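PDB 3C9P: uncharacterized protein SP1917 from Streptococcus pneumoniae, which is of unknown function but belongs to DUF2200, a family of uncharacterised proteins conserved in bacteria. Local coordinates for residues V37-V49 with F62-I76. Numbering follows the deposited sequence.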
loop_
_atom_site.group_PDB
_atom_site.type_symbol
_atom_site.label_atom_id
_atom_site.label_comp_id
_atom_site.label_asym_id
_atom_site.label_seq_id
_atom_site.Cartn_x
_atom_site.Cartn_y
_atom_site.Cartn_z
ATOM N N VAL A 37 3.707 -3.648 5.788
ATOM C CA VAL A 37 2.524 -2.741 5.782
ATOM C C VAL A 37 1.500 -3.140 4.696
ATOM O O VAL A 37 0.301 -2.964 4.885
ATOM C CB VAL A 37 2.867 -1.194 5.692
ATOM C CG1 VAL A 37 3.854 -0.757 6.840
ATOM C CG2 VAL A 37 3.423 -0.818 4.304
ATOM N N THR A 38 1.969 -3.699 3.579
ATOM C CA THR A 38 1.065 -4.157 2.527
ATOM C C THR A 38 0.241 -5.346 3.060
ATOM O O THR A 38 -0.980 -5.393 2.882
ATOM C CB THR A 38 1.838 -4.565 1.258
ATOM O OG1 THR A 38 2.607 -3.441 0.800
ATOM C CG2 THR A 38 0.871 -5.024 0.151
ATOM N N SER A 39 0.923 -6.305 3.666
ATOM C CA SER A 39 0.272 -7.459 4.303
ATOM C C SER A 39 -0.771 -7.031 5.365
ATOM O O SER A 39 -1.896 -7.524 5.389
ATOM C CB SER A 39 1.339 -8.329 4.963
ATOM O OG SER A 39 0.733 -9.434 5.636
ATOM N N TRP A 40 -0.384 -6.100 6.227
ATOM C CA TRP A 40 -1.288 -5.570 7.248
ATOM C C TRP A 40 -2.562 -4.985 6.635
ATOM O O TRP A 40 -3.673 -5.325 7.039
ATOM C CB TRP A 40 -0.555 -4.516 8.089
ATOM C CG TRP A 40 -1.439 -3.891 9.124
ATOM C CD1 TRP A 40 -1.803 -4.404 10.329
ATOM C CD2 TRP A 40 -2.064 -2.625 9.023
ATOM N NE1 TRP A 40 -2.617 -3.526 10.994
ATOM C CE2 TRP A 40 -2.782 -2.417 10.212
ATOM C CE3 TRP A 40 -2.043 -1.615 8.050
ATOM C CZ2 TRP A 40 -3.512 -1.265 10.447
ATOM C CZ3 TRP A 40 -2.788 -0.469 8.277
ATOM C CH2 TRP A 40 -3.485 -0.292 9.480
ATOM N N LEU A 41 -2.393 -4.142 5.627
ATOM C CA LEU A 41 -3.518 -3.469 4.984
ATOM C C LEU A 41 -4.489 -4.415 4.299
ATOM O O LEU A 41 -5.715 -4.294 4.463
ATOM C CB LEU A 41 -3.013 -2.445 3.943
ATOM C CG LEU A 41 -4.097 -1.811 3.084
ATOM C CD1 LEU A 41 -5.026 -0.907 3.955
ATOM C CD2 LEU A 41 -3.467 -0.991 1.962
ATOM N N THR A 42 -3.938 -5.346 3.526
ATOM C CA THR A 42 -4.737 -6.147 2.607
ATOM C C THR A 42 -5.152 -7.517 3.154
ATOM O O THR A 42 -6.097 -8.109 2.653
ATOM C CB THR A 42 -3.950 -6.387 1.311
ATOM O OG1 THR A 42 -2.769 -7.101 1.650
ATOM C CG2 THR A 42 -3.569 -5.047 0.628
ATOM N N GLY A 43 -4.446 -8.036 4.153
ATOM C CA GLY A 43 -4.694 -9.398 4.628
ATOM C C GLY A 43 -3.904 -10.476 3.883
ATOM O O GLY A 43 -3.911 -11.631 4.288
ATOM N N TYR A 44 -3.235 -10.115 2.786
ATOM C CA TYR A 44 -2.294 -11.027 2.107
ATOM C C TYR A 44 -1.148 -11.356 3.060
ATOM O O TYR A 44 -0.680 -10.460 3.775
ATOM C CB TYR A 44 -1.658 -10.326 0.915
ATOM C CG TYR A 44 -2.481 -10.276 -0.350
ATOM C CD1 TYR A 44 -2.889 -11.438 -1.002
ATOM C CD2 TYR A 44 -2.784 -9.047 -0.937
ATOM C CE1 TYR A 44 -3.631 -11.364 -2.216
ATOM C CE2 TYR A 44 -3.503 -8.964 -2.119
ATOM C CZ TYR A 44 -3.933 -10.124 -2.749
ATOM O OH TYR A 44 -4.615 -10.003 -3.946
ATOM N N GLU A 45 -0.706 -12.618 3.058
ATOM C CA GLU A 45 0.525 -13.028 3.758
ATOM C C GLU A 45 1.690 -12.414 2.992
ATOM O O GLU A 45 1.580 -12.200 1.800
ATOM C CB GLU A 45 0.682 -14.554 3.786
ATOM C CG GLU A 45 -0.374 -15.315 4.613
ATOM C CD GLU A 45 -0.538 -14.791 6.048
ATOM O OE1 GLU A 45 0.480 -14.544 6.731
ATOM O OE2 GLU A 45 -1.704 -14.613 6.501
ATOM N N VAL A 46 2.778 -12.073 3.673
ATOM C CA VAL A 46 3.950 -11.554 2.970
ATOM C C VAL A 46 4.342 -12.498 1.829
ATOM O O VAL A 46 4.688 -12.036 0.733
ATOM C CB VAL A 46 5.132 -11.350 3.946
ATOM C CG1 VAL A 46 6.480 -11.129 3.176
ATOM C CG2 VAL A 46 4.804 -10.194 4.872
ATOM N N SER A 47 4.248 -13.810 2.065
ATOM C CA SER A 47 4.637 -14.774 1.031
ATOM C C SER A 47 3.715 -14.683 -0.185
ATOM O O SER A 47 4.166 -14.932 -1.306
ATOM C CB SER A 47 4.680 -16.217 1.547
ATOM O OG SER A 47 3.419 -16.586 2.108
ATOM N N ASP A 48 2.434 -14.354 0.056
ATOM C CA ASP A 48 1.460 -14.087 -1.012
ATOM C C ASP A 48 1.884 -12.884 -1.851
ATOM O O ASP A 48 1.867 -12.916 -3.089
ATOM C CB ASP A 48 0.082 -13.788 -0.412
ATOM C CG ASP A 48 -0.576 -15.009 0.211
ATOM O OD1 ASP A 48 -0.222 -16.134 -0.166
ATOM O OD2 ASP A 48 -1.477 -14.813 1.066
ATOM N N VAL A 49 2.251 -11.807 -1.174
ATOM C CA VAL A 49 2.698 -10.592 -1.876
ATOM C C VAL A 49 3.913 -10.906 -2.771
ATOM O O VAL A 49 3.931 -10.565 -3.969
ATOM C CB VAL A 49 3.037 -9.478 -0.883
ATOM C CG1 VAL A 49 3.587 -8.236 -1.615
ATOM C CG2 VAL A 49 1.786 -9.116 -0.001
ATOM N N PHE A 62 -4.593 -7.120 -7.964
ATOM C CA PHE A 62 -4.002 -7.364 -6.628
ATOM C C PHE A 62 -4.888 -6.807 -5.496
ATOM O O PHE A 62 -5.241 -7.525 -4.549
ATOM C CB PHE A 62 -2.588 -6.770 -6.559
ATOM C CG PHE A 62 -1.918 -6.942 -5.225
ATOM C CD1 PHE A 62 -1.248 -8.119 -4.912
ATOM C CD2 PHE A 62 -1.963 -5.932 -4.288
ATOM C CE1 PHE A 62 -0.606 -8.273 -3.668
ATOM C CE2 PHE A 62 -1.327 -6.080 -3.029
ATOM C CZ PHE A 62 -0.648 -7.254 -2.742
ATOM N N PHE A 63 -5.245 -5.531 -5.606
ATOM C CA PHE A 63 -6.180 -4.902 -4.671
ATOM C C PHE A 63 -7.608 -5.438 -4.709
ATOM O O PHE A 63 -8.230 -5.563 -3.646
ATOM C CB PHE A 63 -6.146 -3.371 -4.807
ATOM C CG PHE A 63 -4.957 -2.775 -4.164
ATOM C CD1 PHE A 63 -3.751 -2.733 -4.823
ATOM C CD2 PHE A 63 -5.023 -2.323 -2.849
ATOM C CE1 PHE A 63 -2.590 -2.182 -4.198
ATOM C CE2 PHE A 63 -3.882 -1.772 -2.229
ATOM C CZ PHE A 63 -2.671 -1.717 -2.910
ATOM N N ARG A 64 -8.123 -5.765 -5.897
ATOM C CA ARG A 64 -9.496 -6.289 -5.991
ATOM C C ARG A 64 -9.618 -7.610 -5.256
ATOM O O ARG A 64 -10.681 -7.933 -4.744
ATOM C CB ARG A 64 -9.971 -6.468 -7.435
ATOM C CG ARG A 64 -10.150 -5.175 -8.206
ATOM C CD ARG A 64 -10.604 -5.484 -9.643
ATOM N NE ARG A 64 -10.725 -4.242 -10.420
ATOM C CZ ARG A 64 -9.873 -3.840 -11.361
ATOM N NH1 ARG A 64 -8.831 -4.594 -11.704
ATOM N NH2 ARG A 64 -10.079 -2.678 -11.984
ATOM N N GLN A 65 -8.534 -8.364 -5.216
ATOM C CA GLN A 65 -8.552 -9.721 -4.634
ATOM C C GLN A 65 -7.945 -9.855 -3.233
ATOM O O GLN A 65 -7.734 -10.996 -2.725
ATOM C CB GLN A 65 -7.885 -10.686 -5.613
ATOM C CG GLN A 65 -8.686 -10.807 -6.921
ATOM C CD GLN A 65 -7.963 -11.631 -7.971
ATOM O OE1 GLN A 65 -6.903 -11.239 -8.460
ATOM N NE2 GLN A 65 -8.528 -12.776 -8.319
ATOM N N ALA A 66 -7.682 -8.717 -2.599
ATOM C CA ALA A 66 -7.151 -8.702 -1.231
ATOM C C ALA A 66 -8.053 -9.543 -0.343
ATOM O O ALA A 66 -9.291 -9.426 -0.398
ATOM C CB ALA A 66 -7.063 -7.285 -0.696
ATOM N N PRO A 67 -7.455 -10.445 0.443
ATOM C CA PRO A 67 -8.327 -11.349 1.219
ATOM C C PRO A 67 -9.110 -10.714 2.365
ATOM O O PRO A 67 -10.202 -11.174 2.680
ATOM C CB PRO A 67 -7.358 -12.404 1.789
ATOM C CG PRO A 67 -5.994 -11.938 1.476
ATOM C CD PRO A 67 -6.018 -10.727 0.607
ATOM N N TYR A 68 -8.565 -9.693 3.016
ATOM C CA TYR A 68 -9.201 -9.185 4.223
ATOM C C TYR A 68 -8.677 -7.802 4.579
ATOM O O TYR A 68 -7.686 -7.676 5.300
ATOM C CB TYR A 68 -8.946 -10.118 5.407
ATOM C CG TYR A 68 -10.014 -10.040 6.475
ATOM C CD1 TYR A 68 -10.054 -8.990 7.399
ATOM C CD2 TYR A 68 -11.000 -11.030 6.549
ATOM C CE1 TYR A 68 -11.080 -8.947 8.368
ATOM C CE2 TYR A 68 -11.998 -10.999 7.501
ATOM C CZ TYR A 68 -12.041 -9.958 8.398
ATOM O OH TYR A 68 -13.057 -9.979 9.345
ATOM N N TYR A 69 -9.362 -6.764 4.118
ATOM C CA TYR A 69 -8.891 -5.411 4.425
ATOM C C TYR A 69 -9.063 -5.145 5.900
ATOM O O TYR A 69 -10.135 -5.436 6.462
ATOM C CB TYR A 69 -9.668 -4.394 3.596
ATOM C CG TYR A 69 -9.134 -4.274 2.183
ATOM C CD1 TYR A 69 -7.969 -3.526 1.932
ATOM C CD2 TYR A 69 -9.777 -4.896 1.112
ATOM C CE1 TYR A 69 -7.462 -3.402 0.659
ATOM C CE2 TYR A 69 -9.274 -4.768 -0.196
ATOM C CZ TYR A 69 -8.124 -4.009 -0.395
ATOM O OH TYR A 69 -7.606 -3.860 -1.634
ATOM N N VAL A 70 -8.024 -4.587 6.523
ATOM C CA VAL A 70 -7.995 -4.392 7.984
ATOM C C VAL A 70 -8.938 -3.238 8.362
ATOM O O VAL A 70 -8.972 -2.210 7.667
ATOM C CB VAL A 70 -6.525 -4.174 8.472
ATOM C CG1 VAL A 70 -5.993 -2.785 8.065
ATOM C CG2 VAL A 70 -6.351 -4.411 9.981
ATOM N N PRO A 71 -9.749 -3.421 9.426
ATOM C CA PRO A 71 -10.687 -2.376 9.821
ATOM C C PRO A 71 -10.016 -1.014 10.098
ATOM O O PRO A 71 -10.584 0.015 9.768
ATOM C CB PRO A 71 -11.351 -2.942 11.097
ATOM C CG PRO A 71 -11.200 -4.426 10.978
ATOM C CD PRO A 71 -9.890 -4.637 10.251
ATOM N N GLU A 72 -8.805 -1.026 10.647
ATOM C CA GLU A 72 -8.140 0.204 11.070
ATOM C C GLU A 72 -7.681 1.066 9.890
ATOM O O GLU A 72 -7.181 2.172 10.077
ATOM C CB GLU A 72 -6.955 -0.144 11.981
ATOM C CG GLU A 72 -7.378 -0.639 13.383
ATOM C CD GLU A 72 -7.868 -2.104 13.412
ATOM O OE1 GLU A 72 -7.741 -2.837 12.398
ATOM O OE2 GLU A 72 -8.368 -2.529 14.470
ATOM N N ARG A 73 -7.853 0.561 8.670
ATOM C CA ARG A 73 -7.396 1.298 7.491
ATOM C C ARG A 73 -8.232 2.559 7.254
ATOM O O ARG A 73 -7.800 3.478 6.569
ATOM C CB ARG A 73 -7.417 0.392 6.256
ATOM C CG ARG A 73 -8.799 0.179 5.681
ATOM C CD ARG A 73 -8.823 -0.934 4.640
ATOM N NE ARG A 73 -10.119 -0.909 3.963
ATOM C CZ ARG A 73 -11.267 -1.300 4.501
ATOM N NH1 ARG A 73 -11.300 -1.803 5.743
ATOM N NH2 ARG A 73 -12.386 -1.185 3.783
ATOM N N ILE A 74 -9.433 2.603 7.840
ATOM C CA ILE A 74 -10.300 3.771 7.756
ATOM C C ILE A 74 -9.628 4.988 8.450
ATOM O O ILE A 74 -9.909 6.150 8.122
ATOM C CB ILE A 74 -11.666 3.444 8.422
ATOM C CG1 ILE A 74 -12.349 2.226 7.735
ATOM C CG2 ILE A 74 -12.604 4.669 8.553
ATOM C CD1 ILE A 74 -12.399 2.239 6.224
ATOM N N ALA A 75 -8.750 4.714 9.408
ATOM C CA ALA A 75 -8.004 5.780 10.097
ATOM C C ALA A 75 -6.822 6.344 9.294
ATOM O O ALA A 75 -6.233 7.356 9.709
ATOM C CB ALA A 75 -7.532 5.289 11.483
ATOM N N ILE A 76 -6.470 5.695 8.173
ATOM C CA ILE A 76 -5.449 6.221 7.256
ATOM C C ILE A 76 -6.058 7.391 6.459
ATOM O O ILE A 76 -6.609 7.226 5.341
ATOM C CB ILE A 76 -4.858 5.139 6.309
ATOM C CG1 ILE A 76 -4.369 3.921 7.109
ATOM C CG2 ILE A 76 -3.705 5.736 5.493
ATOM C CD1 ILE A 76 -4.185 2.628 6.259
#
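The hydroxyl of Tyr44 donates to the backbone carbonyl of Phe62, OH to O 2.6 Å, in the carbonyl plane and on a lone pair. Pro67 lays CD over the centre of the same ring in a CH-pi contact, while the Phe62 ring makes an offset stack with it, centroids 4.4 Å apart and planes at 25°. Phe62 turns CG anti to its backbone N (chi1 179°), which carries the ring against the face of Tyr44 opposite Pro67 and sets its rim against Thr38 CG2 and Val49 CG2.

Farther along, N-H groups of the extended 68-70 run take up last-turn carbonyls of helix 31-42: Tyr68 N reaches Thr42 O at 3.0 Å and Val70 N reaches Leu41 O at 3.1 Å. Val70 CG1 sits over the six-membered ring of Trp40, as Ile76 CD1 meets the edge; Trp40 NE1 is hydrogen-bonded to Glu120 OE2. Leu41 CD1 packs on Arg73 CB, and Arg73 forms a salt bridge with Glu95. Gly43, the first residue beyond the helix, turns the chain with positive phi, and Thr42 OG1 accepts from Tyr44 N in an ST turn. It is a textbook case of helix-end carbonyls, lacking partners in their own helix, met by the backbone of a later loop.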